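Local coordinates for conserved uncharacterized archaeal protein (Methanococcus maripaludis S2, PDB 2QZG) that is of unknown function but belongs to the UPF0147 family and folds into a compact all-helical chain of four helices, found here as a two-subunit assembly, at residues K17-S20 with S21-E24; T30-R34 with N35-A39; P75-T78 with R79-W83. All coordinates share one frame; numbering follows the deposited sequence.

Contact 1 (K17-S20 with S21-E24); sequences KNIS and SMLE
Between Asn-18 and Met-22 the flat group that matters is a peptide, the one headed by the Asn-18 carbonyl. Above its oxygen end, on one side of the plane, the model places the methyl CE of Met-22, present here as selenomethionine; the modelled gap of 2.9 Å between CE and Asn-18 O is so short that its exact value is doubtful. On the other side, tilted 28° from the plane, sits the Met-22 amide, whose N donates to Asn-18 O over 3.0 Å. One residue thus meets the same carbonyl from both sides, with its backbone N-H on one and its terminal methyl on the other. The Met-22 chain gets there by running straight through chi2 and then folding at the selenium (chi3 -77°), which turns CE back over the preceding turn. From there CE reaches CG1 of Ile-19 at 4.1 Å, the two chains passing at a slant. Ile-19 and Leu-23, one turn apart, instead run side by side in the same direction, and CG2 of Ile-19 lies 4.0 Å from CD1 of Leu-23. The backbone repeats the i to i+4 pattern of an alpha helix: Leu-23 N donates to Ile-19 O at 2.9 Å and Glu-24 N to Ser-20 O at 2.8 Å. Polar ends look outside the contact. Asn-18 ND2 and Ser-20 OG bond back to the carbonyls of Asp-14 and Leu-16, and Glu-24 forms a salt bridge with Lys-44, which probably offsets the nearby negative charge of Glu-28. Ile-19, Met-22 and Leu-23 face neighbouring helices: Met-22 and Leu-23 rest on Ile-85 of helix 76-90, Leu-23 also meets Ala-40 of helix 34-46, and Ile-19 packs on Trp-83 of the second subunit.

Contact 2 (T30-R34 with N35-A39); sequences TTVPR and NIRAA
Arg-37 lies back across the loop that leads into its own helix, and its aliphatic part does much of the touching: CG rests 3.6 Å from CB of Val-32. Bent at chi3 (64°), the chain then swings its guanidinium beside the loop, so that Val-32 O comes to its edge, near the plane, while CA of Thr-30 sits over one face. NE is taken up by the carbonyl of Val-27, a hold that helps fix the group's rotation. Helix 34-46 begins here with Pro-33 as its N-cap residue, and the proline carbonyl takes two donors of the first turn: Arg-37 N at 3.1 Å, nearly straight on, and Ile-36 N at 3.0 Å, from above the carbonyl plane. Val-32 also sends a methyl to the helix, CG1 meeting CG2 of Ile-36 at 3.6 Å with the two side chains crossed at about a right angle. Arg-34, three residues before Arg-37, sends its chain slantwise past it, bent at chi3. Its NH1 is 3.9 Å from Arg-37 NH1, which lies over one face of the Arg-34 guanidinium; the planes are inclined by 53°, and the two like charges probably repel one another mildly.

Contact 3 (P75-T78 with R79-W83); sequences PIHT and RTQIW
Thr-78 and Gln-81 are joined through one water: OG1 of Thr-78 donates to it at 2.6 Å, and the water in turn donates a hydrogen bond to OE1 of Gln-81 at 2.9 Å. The other end of that amide, NE2, comes to the edge of the His-77 ring, 4.0 Å from CD2, with amide and ring planes almost perpendicular (84°). Thr-78 OG1 lies over a face of the same ring, 3.3 Å above its plane and toward the rim. A leucine in place of Gln-81 would probably leave the bridging water without its acceptor and the edge of the imidazole without its amide neighbour. On its other branch Thr-78 is apolar, CG2 touching Ile-82 CD1 at 3.8 Å. What positions these groups lies a little further out. A chi1 of 78°, CG between the backbone N and the carbonyl carbon, brings the His-77 ring near Gln-81 although its CB bond points away, and NE2 is bonded to Asp-29; Ile-26 of helix 12-27 backs Thr-78, Gln-81 and Ile-82. On another side of the helix, Thr-80 packs on Asn-18 of the second subunit. Beneath all this run the i to i+4 bonds, from Arg-79 N to Pro-75 O (3.0 Å) through to Ile-82 N and Thr-78 O (2.8 Å): the first turns of an alpha helix entered from a proline N-cap.

Overall arrangement
All three contacts are local, yet their chemistry follows their place in the fold. Contact 1 lies deepest, about 7 Å from the centre of the chain to its own centre, mid-helix, with apolar side-chain contacts across its segments; all three are only partly buried. Contacts 2 and 3, at about 13 and 11 Å, each mark a helix start with a proline N-cap, but one has an arginine chain lying back along the preceding loop and the other a water bridge beside a histidine. These two starts touch: Thr-31 packs on His-77, Val-32 on Thr-78. Contact 1 touches neither, although it and contact 3 both reach the second subunit, which contact 2 does not.

Contact 1 (K17-S20 with S21-E24)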
ATOM      1  N   LYS C  17     -10.667   2.652  -7.196  1.00 41.67           N
ATOM      2  CA  LYS C  17     -10.054   3.249  -8.383  1.00 41.66           C
ATOM      3  C   LYS C  17      -8.534   3.124  -8.335  1.00 40.85           C
ATOM      4  O   LYS C  17      -7.894   2.700  -9.295  1.00 40.61           O
ATOM      5  CB  LYS C  17     -10.454   4.730  -8.467  1.00 41.90           C
ATOM      6  CG  LYS C  17     -10.174   5.391  -9.806  1.00 44.25           C
ATOM      7  CD  LYS C  17      -9.873   6.892  -9.663  1.00 46.51           C
ATOM      8  CE  LYS C  17     -11.115   7.757  -9.807  1.00 48.81           C
ATOM      9  NZ  LYS C  17     -11.280   8.312 -11.193  1.00 49.95           N
ATOM     10  N   ASN C  18      -7.956   3.507  -7.206  1.00 40.46           N
ATOM     11  CA  ASN C  18      -6.515   3.486  -7.051  1.00 40.39           C
ATOM     12  C   ASN C  18      -5.931   2.076  -7.057  1.00 40.20           C
ATOM     13  O   ASN C  18      -4.888   1.847  -7.658  1.00 39.72           O
ATOM     14  CB  ASN C  18      -6.108   4.295  -5.822  1.00 40.10           C
ATOM     15  CG  ASN C  18      -5.912   5.773  -6.149  1.00 41.59           C
ATOM     16  OD1 ASN C  18      -4.950   6.140  -6.839  1.00 43.26           O
ATOM     17  ND2 ASN C  18      -6.815   6.625  -5.660  1.00 40.64           N
ATOM     18  N   ILE C  19      -6.623   1.138  -6.405  1.00 40.70           N
ATOM     19  CA  ILE C  19      -6.266  -0.282  -6.452  1.00 41.13           C
ATOM     20  C   ILE C  19      -6.357  -0.861  -7.880  1.00 41.72           C
ATOM     21  O   ILE C  19      -5.430  -1.536  -8.326  1.00 42.23           O
ATOM     22  CB  ILE C  19      -7.108  -1.149  -5.435  1.00 41.37           C
ATOM     23  CG1 ILE C  19      -6.708  -0.850  -3.986  1.00 41.08           C
ATOM     24  CG2 ILE C  19      -6.935  -2.652  -5.757  1.00 41.87           C
ATOM     25  CD1 ILE C  19      -7.732  -1.282  -2.913  1.00 39.81           C
ATOM     26  N   SER C  20      -7.448  -0.586  -8.601  1.00 42.04           N
ATOM     27  CA  SER C  20      -7.626  -1.053  -9.981  1.00 42.80           C
ATOM     28  C   SER C  20      -6.513  -0.546 -10.910  1.00 43.31           C
ATOM     29  O   SER C  20      -5.995  -1.285 -11.757  1.00 41.90           O
ATOM     30  CB  SER C  20      -8.987  -0.595 -10.549  1.00 43.78           C
ATOM     31  OG  SER C  20     -10.036  -0.899  -9.629  1.00 48.00           O
ATOM     32  N   SER C  21      -6.188   0.736 -10.759  1.00 43.61           N
ATOM     33  CA  SER C  21      -5.097   1.364 -11.474  1.00 44.56           C
ATOM     34  C   SER C  21      -3.750   0.671 -11.189  1.00 45.06           C
ATOM     35  O   SER C  21      -2.965   0.416 -12.106  1.00 44.52           O
ATOM     36  CB  SER C  21      -5.041   2.838 -11.088  1.00 44.58           C
ATOM     37  OG  SER C  21      -3.705   3.295 -11.043  1.00 47.61           O
HETATM   38  N   MSE C  22      -3.483   0.365  -9.922  1.00 44.91           N
HETATM   39  CA  MSE C  22      -2.243  -0.325  -9.572  1.00 47.11           C
HETATM   40  C   MSE C  22      -2.196  -1.721 -10.180  1.00 45.05           C
HETATM   41  O   MSE C  22      -1.161  -2.144 -10.692  1.00 44.15           O
HETATM   42  CB  MSE C  22      -2.051  -0.382  -8.062  1.00 46.05           C
HETATM   43  CG  MSE C  22      -1.450   0.852  -7.484  1.00 48.17           C
HETATM   44 SE   MSE C  22      -1.492   0.685  -5.528  1.00 56.59          SE
HETATM   45  CE  MSE C  22      -3.346   1.084  -5.291  1.00 49.68           C
ATOM     46  N   LEU C  23      -3.328  -2.422 -10.138  1.00 44.73           N
ATOM     47  CA  LEU C  23      -3.460  -3.719 -10.797  1.00 44.42           C
ATOM     48  C   LEU C  23      -3.242  -3.629 -12.307  1.00 45.17           C
ATOM     49  O   LEU C  23      -2.576  -4.478 -12.898  1.00 45.69           O
ATOM     50  CB  LEU C  23      -4.818  -4.351 -10.468  1.00 44.64           C
ATOM     51  CG  LEU C  23      -4.937  -4.987  -9.075  1.00 43.19           C
ATOM     52  CD1 LEU C  23      -6.399  -5.283  -8.738  1.00 41.88           C
ATOM     53  CD2 LEU C  23      -4.100  -6.244  -8.995  1.00 41.70           C
ATOM     54  N   GLU C  24      -3.794  -2.598 -12.932  1.00 45.32           N
ATOM     55  CA  GLU C  24      -3.633  -2.405 -14.381  1.00 45.99           C
ATOM     56  C   GLU C  24      -2.178  -2.197 -14.785  1.00 45.75           C
ATOM     57  O   GLU C  24      -1.778  -2.573 -15.893  1.00 45.86           O
ATOM     58  CB  GLU C  24      -4.521  -1.263 -14.881  1.00 45.76           C
ATOM     59  CG  GLU C  24      -4.698  -1.175 -16.415  1.00 47.78           C
ATOM     60  CD  GLU C  24      -5.130  -2.492 -17.076  1.00 50.85           C
ATOM     61  OE1 GLU C  24      -6.003  -3.206 -16.517  1.00 53.27           O
ATOM     62  OE2 GLU C  24      -4.589  -2.819 -18.158  1.00 48.86           O
TER

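Contact 2 (T30-R34 with N35-A39)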
ATOM      1  N   THR C  30       5.135  -5.730 -19.398  1.00 46.69           N
ATOM      2  CA  THR C  30       5.640  -6.796 -20.278  1.00 47.38           C
ATOM      3  C   THR C  30       6.781  -7.640 -19.680  1.00 47.54           C
ATOM      4  O   THR C  30       7.113  -8.707 -20.214  1.00 47.45           O
ATOM      5  CB  THR C  30       6.113  -6.221 -21.628  1.00 47.36           C
ATOM      6  OG1 THR C  30       7.182  -5.297 -21.399  1.00 48.48           O
ATOM      7  CG2 THR C  30       4.960  -5.517 -22.376  1.00 47.26           C
ATOM      8  N   THR C  31       7.384  -7.163 -18.592  1.00 47.55           N
ATOM      9  CA  THR C  31       8.465  -7.894 -17.921  1.00 47.48           C
ATOM     10  C   THR C  31       7.927  -8.971 -16.978  1.00 47.70           C
ATOM     11  O   THR C  31       8.695  -9.644 -16.283  1.00 47.94           O
ATOM     12  CB  THR C  31       9.373  -6.955 -17.099  1.00 47.57           C
ATOM     13  OG1 THR C  31       8.590  -6.284 -16.104  1.00 46.85           O
ATOM     14  CG2 THR C  31      10.073  -5.931 -17.989  1.00 47.83           C
ATOM     15  N   VAL C  32       6.607  -9.124 -16.945  1.00 47.99           N
ATOM     16  CA  VAL C  32       5.967 -10.040 -16.008  1.00 48.09           C
ATOM     17  C   VAL C  32       5.436 -11.265 -16.756  1.00 48.28           C
ATOM     18  O   VAL C  32       4.865 -11.120 -17.845  1.00 48.20           O
ATOM     19  CB  VAL C  32       4.846  -9.319 -15.170  1.00 48.45           C
ATOM     20  CG1 VAL C  32       4.296 -10.228 -14.084  1.00 47.74           C
ATOM     21  CG2 VAL C  32       5.414  -8.078 -14.513  1.00 46.89           C
ATOM     22  N   PRO C  33       5.676 -12.482 -16.213  1.00 48.08           N
ATOM     23  CA  PRO C  33       5.059 -13.677 -16.795  1.00 48.57           C
ATOM     24  C   PRO C  33       3.560 -13.481 -17.065  1.00 48.87           C
ATOM     25  O   PRO C  33       2.838 -12.869 -16.263  1.00 49.05           O
ATOM     26  CB  PRO C  33       5.282 -14.737 -15.719  1.00 48.30           C
ATOM     27  CG  PRO C  33       6.560 -14.327 -15.063  1.00 48.15           C
ATOM     28  CD  PRO C  33       6.556 -12.816 -15.074  1.00 48.20           C
ATOM     29  N   ARG C  34       3.106 -13.996 -18.193  1.00 49.28           N
ATOM     30  CA  ARG C  34       1.730 -13.822 -18.603  1.00 49.39           C
ATOM     31  C   ARG C  34       0.739 -14.354 -17.568  1.00 48.72           C
ATOM     32  O   ARG C  34      -0.324 -13.779 -17.403  1.00 49.01           O
ATOM     33  CB  ARG C  34       1.497 -14.419 -20.007  1.00 50.26           C
ATOM     34  CG  ARG C  34       2.258 -13.650 -21.068  1.00 52.20           C
ATOM     35  CD  ARG C  34       1.860 -13.991 -22.453  1.00 57.94           C
ATOM     36  NE  ARG C  34       0.736 -13.189 -22.914  1.00 62.86           N
ATOM     37  CZ  ARG C  34       0.847 -12.102 -23.669  1.00 63.17           C
ATOM     38  NH1 ARG C  34       2.042 -11.668 -24.065  1.00 62.75           N
ATOM     39  NH2 ARG C  34      -0.248 -11.449 -24.014  1.00 64.32           N
ATOM     40  N   ASN C  35       1.086 -15.423 -16.859  1.00 47.83           N
ATOM     41  CA  ASN C  35       0.188 -15.965 -15.837  1.00 47.65           C
ATOM     42  C   ASN C  35      -0.022 -15.025 -14.629  1.00 47.38           C
ATOM     43  O   ASN C  35      -1.078 -15.024 -14.009  1.00 47.01           O
ATOM     44  CB  ASN C  35       0.639 -17.354 -15.381  1.00 47.47           C
ATOM     45  CG  ASN C  35       1.907 -17.316 -14.557  1.00 47.59           C
ATOM     46  OD1 ASN C  35       2.926 -16.773 -14.988  1.00 45.86           O
ATOM     47  ND2 ASN C  35       1.850 -17.895 -13.356  1.00 46.22           N
ATOM     48  N   ILE C  36       0.979 -14.211 -14.328  1.00 47.25           N
ATOM     49  CA  ILE C  36       0.919 -13.297 -13.190  1.00 47.37           C
ATOM     50  C   ILE C  36       0.167 -12.020 -13.582  1.00 47.02           C
ATOM     51  O   ILE C  36      -0.615 -11.479 -12.794  1.00 47.83           O
ATOM     52  CB  ILE C  36       2.326 -12.980 -12.634  1.00 46.94           C
ATOM     53  CG1 ILE C  36       2.943 -14.233 -12.019  1.00 48.52           C
ATOM     54  CG2 ILE C  36       2.267 -11.854 -11.595  1.00 48.23           C
ATOM     55  CD1 ILE C  36       4.472 -14.226 -11.979  1.00 49.91           C
ATOM     56  N   ARG C  37       0.448 -11.532 -14.777  1.00 46.47           N
ATOM     57  CA  ARG C  37      -0.344 -10.499 -15.428  1.00 46.34           C
ATOM     58  C   ARG C  37      -1.841 -10.874 -15.549  1.00 46.40           C
ATOM     59  O   ARG C  37      -2.714 -10.018 -15.358  1.00 45.78           O
ATOM     60  CB  ARG C  37       0.230 -10.223 -16.820  1.00 46.34           C
ATOM     61  CG  ARG C  37       1.676  -9.706 -16.832  1.00 44.42           C
ATOM     62  CD  ARG C  37       2.249  -9.670 -18.272  1.00 47.60           C
ATOM     63  NE  ARG C  37       1.526  -8.718 -19.108  1.00 51.11           N
ATOM     64  CZ  ARG C  37       1.712  -8.519 -20.412  1.00 50.91           C
ATOM     65  NH1 ARG C  37       2.613  -9.209 -21.108  1.00 51.34           N
ATOM     66  NH2 ARG C  37       0.974  -7.612 -21.024  1.00 50.02           N
ATOM     67  N   ALA C  38      -2.134 -12.129 -15.915  1.00 46.02           N
ATOM     68  CA  ALA C  38      -3.529 -12.604 -15.969  1.00 45.56           C
ATOM     69  C   ALA C  38      -4.168 -12.645 -14.575  1.00 45.65           C
ATOM     70  O   ALA C  38      -5.331 -12.257 -14.415  1.00 46.00           O
ATOM     71  CB  ALA C  38      -3.633 -13.959 -16.656  1.00 45.32           C
ATOM     72  N   ALA C  39      -3.399 -13.079 -13.572  1.00 44.96           N
ATOM     73  CA  ALA C  39      -3.843 -13.070 -12.173  1.00 44.65           C
ATOM     74  C   ALA C  39      -4.207 -11.669 -11.672  1.00 44.46           C
ATOM     75  O   ALA C  39      -5.175 -11.504 -10.919  1.00 43.81           O
ATOM     76  CB  ALA C  39      -2.795 -13.695 -11.259  1.00 44.63           C
TER

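Contact 3 (P75-T78 with R79-W83)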
ATOM      1  N   PRO C  75       8.847 -11.479 -10.497  1.00 44.54           N
ATOM      2  CA  PRO C  75       9.883 -10.456 -10.397  1.00 43.64           C
ATOM      3  C   PRO C  75       9.780  -9.703  -9.088  1.00 43.14           C
ATOM      4  O   PRO C  75       8.680  -9.529  -8.567  1.00 42.05           O
ATOM      5  CB  PRO C  75       9.571  -9.511 -11.560  1.00 43.71           C
ATOM      6  CG  PRO C  75       8.602 -10.270 -12.470  1.00 44.30           C
ATOM      7  CD  PRO C  75       7.851 -11.159 -11.543  1.00 44.22           C
ATOM      8  N   ILE C  76      10.926  -9.267  -8.567  1.00 42.52           N
ATOM      9  CA  ILE C  76      10.988  -8.527  -7.301  1.00 42.39           C
ATOM     10  C   ILE C  76      10.046  -7.316  -7.300  1.00 42.09           C
ATOM     11  O   ILE C  76       9.236  -7.165  -6.371  1.00 41.91           O
ATOM     12  CB  ILE C  76      12.451  -8.123  -6.921  1.00 42.11           C
ATOM     13  CG1 ILE C  76      13.293  -9.382  -6.700  1.00 42.53           C
ATOM     14  CG2 ILE C  76      12.453  -7.218  -5.679  1.00 42.86           C
ATOM     15  CD1 ILE C  76      14.766  -9.152  -6.275  1.00 42.65           C
ATOM     16  N   HIS C  77      10.117  -6.496  -8.359  1.00 41.62           N
ATOM     17  CA  HIS C  77       9.321  -5.275  -8.457  1.00 41.20           C
ATOM     18  C   HIS C  77       7.824  -5.559  -8.391  1.00 40.99           C
ATOM     19  O   HIS C  77       7.074  -4.863  -7.709  1.00 40.84           O
ATOM     20  CB  HIS C  77       9.704  -4.437  -9.696  1.00 41.71           C
ATOM     21  CG  HIS C  77       9.154  -4.944 -10.998  1.00 42.25           C
ATOM     22  ND1 HIS C  77       9.687  -6.026 -11.662  1.00 42.11           N
ATOM     23  CD2 HIS C  77       8.140  -4.489 -11.782  1.00 42.92           C
ATOM     24  CE1 HIS C  77       9.015  -6.232 -12.784  1.00 41.45           C
ATOM     25  NE2 HIS C  77       8.080  -5.308 -12.887  1.00 41.88           N
ATOM     26  N   THR C  78       7.396  -6.600  -9.090  1.00 40.25           N
ATOM     27  CA  THR C  78       6.016  -7.014  -9.043  1.00 39.50           C
ATOM     28  C   THR C  78       5.607  -7.467  -7.640  1.00 39.24           C
ATOM     29  O   THR C  78       4.530  -7.130  -7.174  1.00 38.18           O
ATOM     30  CB  THR C  78       5.758  -8.112 -10.063  1.00 39.67           C
ATOM     31  OG1 THR C  78       6.362  -7.727 -11.303  1.00 40.42           O
ATOM     32  CG2 THR C  78       4.249  -8.298 -10.284  1.00 37.77           C
ATOM     33  N   ARG C  79       6.470  -8.228  -6.971  1.00 39.11           N
ATOM     34  CA  ARG C  79       6.152  -8.725  -5.644  1.00 39.92           C
ATOM     35  C   ARG C  79       5.810  -7.558  -4.698  1.00 39.96           C
ATOM     36  O   ARG C  79       4.858  -7.649  -3.913  1.00 39.04           O
ATOM     37  CB  ARG C  79       7.310  -9.564  -5.111  1.00 40.19           C
ATOM     38  CG  ARG C  79       6.985 -10.324  -3.842  1.00 42.42           C
ATOM     39  CD  ARG C  79       8.168 -11.171  -3.384  1.00 42.71           C
ATOM     40  NE  ARG C  79       8.506 -12.223  -4.344  1.00 46.57           N
ATOM     41  CZ  ARG C  79       7.778 -13.323  -4.544  1.00 47.59           C
ATOM     42  NH1 ARG C  79       6.655 -13.518  -3.851  1.00 47.46           N
ATOM     43  NH2 ARG C  79       8.171 -14.229  -5.438  1.00 47.33           N
ATOM     44  N   THR C  80       6.585  -6.473  -4.799  1.00 40.83           N
ATOM     45  CA  THR C  80       6.380  -5.242  -4.018  1.00 42.05           C
ATOM     46  C   THR C  80       5.076  -4.545  -4.371  1.00 42.29           C
ATOM     47  O   THR C  80       4.350  -4.081  -3.478  1.00 42.71           O
ATOM     48  CB  THR C  80       7.592  -4.255  -4.145  1.00 42.26           C
ATOM     49  OG1 THR C  80       8.707  -4.792  -3.431  1.00 42.48           O
ATOM     50  CG2 THR C  80       7.275  -2.867  -3.527  1.00 42.70           C
ATOM     51  N   GLN C  81       4.782  -4.479  -5.664  1.00 41.79           N
ATOM     52  CA  GLN C  81       3.536  -3.884  -6.130  1.00 42.78           C
ATOM     53  C   GLN C  81       2.361  -4.663  -5.575  1.00 41.68           C
ATOM     54  O   GLN C  81       1.410  -4.067  -5.098  1.00 42.07           O
ATOM     55  CB  GLN C  81       3.476  -3.810  -7.673  1.00 42.05           C
ATOM     56  CG  GLN C  81       4.410  -2.742  -8.254  1.00 43.76           C
ATOM     57  CD  GLN C  81       4.614  -2.868  -9.763  1.00 45.25           C
ATOM     58  OE1 GLN C  81       4.120  -3.784 -10.396  1.00 46.04           O
ATOM     59  NE2 GLN C  81       5.390  -1.948 -10.330  1.00 49.33           N
ATOM     60  N   ILE C  82       2.438  -5.994  -5.614  1.00 40.49           N
ATOM     61  CA  ILE C  82       1.345  -6.830  -5.118  1.00 39.39           C
ATOM     62  C   ILE C  82       1.155  -6.718  -3.594  1.00 39.07           C
ATOM     63  O   ILE C  82       0.024  -6.675  -3.134  1.00 39.16           O
ATOM     64  CB  ILE C  82       1.494  -8.275  -5.571  1.00 39.90           C
ATOM     65  CG1 ILE C  82       1.209  -8.359  -7.082  1.00 39.29           C
ATOM     66  CG2 ILE C  82       0.582  -9.227  -4.756  1.00 39.79           C
ATOM     67  CD1 ILE C  82       1.777  -9.548  -7.723  1.00 39.85           C
ATOM     68  N   TRP C  83       2.254  -6.652  -2.841  1.00 37.76           N
ATOM     69  CA  TRP C  83       2.206  -6.411  -1.395  1.00 37.16           C
ATOM     70  C   TRP C  83       1.438  -5.109  -1.079  1.00 37.45           C
ATOM     71  O   TRP C  83       0.534  -5.106  -0.250  1.00 36.60           O
ATOM     72  CB  TRP C  83       3.607  -6.428  -0.772  1.00 36.64           C
ATOM     73  CG  TRP C  83       3.639  -5.930   0.672  1.00 37.32           C
ATOM     74  CD1 TRP C  83       2.904  -6.409   1.720  1.00 36.81           C
ATOM     75  CD2 TRP C  83       4.437  -4.867   1.197  1.00 36.43           C
ATOM     76  NE1 TRP C  83       3.203  -5.709   2.873  1.00 36.32           N
ATOM     77  CE2 TRP C  83       4.147  -4.763   2.576  1.00 36.34           C
ATOM     78  CE3 TRP C  83       5.387  -4.002   0.640  1.00 38.41           C
ATOM     79  CZ2 TRP C  83       4.759  -3.816   3.401  1.00 36.83           C
ATOM     80  CZ3 TRP C  83       6.010  -3.070   1.473  1.00 35.44           C
ATOM     81  CH2 TRP C  83       5.698  -2.994   2.833  1.00 37.16           C
TER
HETATM   82  O   HOH W   1       4.731  -5.909 -12.295  1.00 39.21           O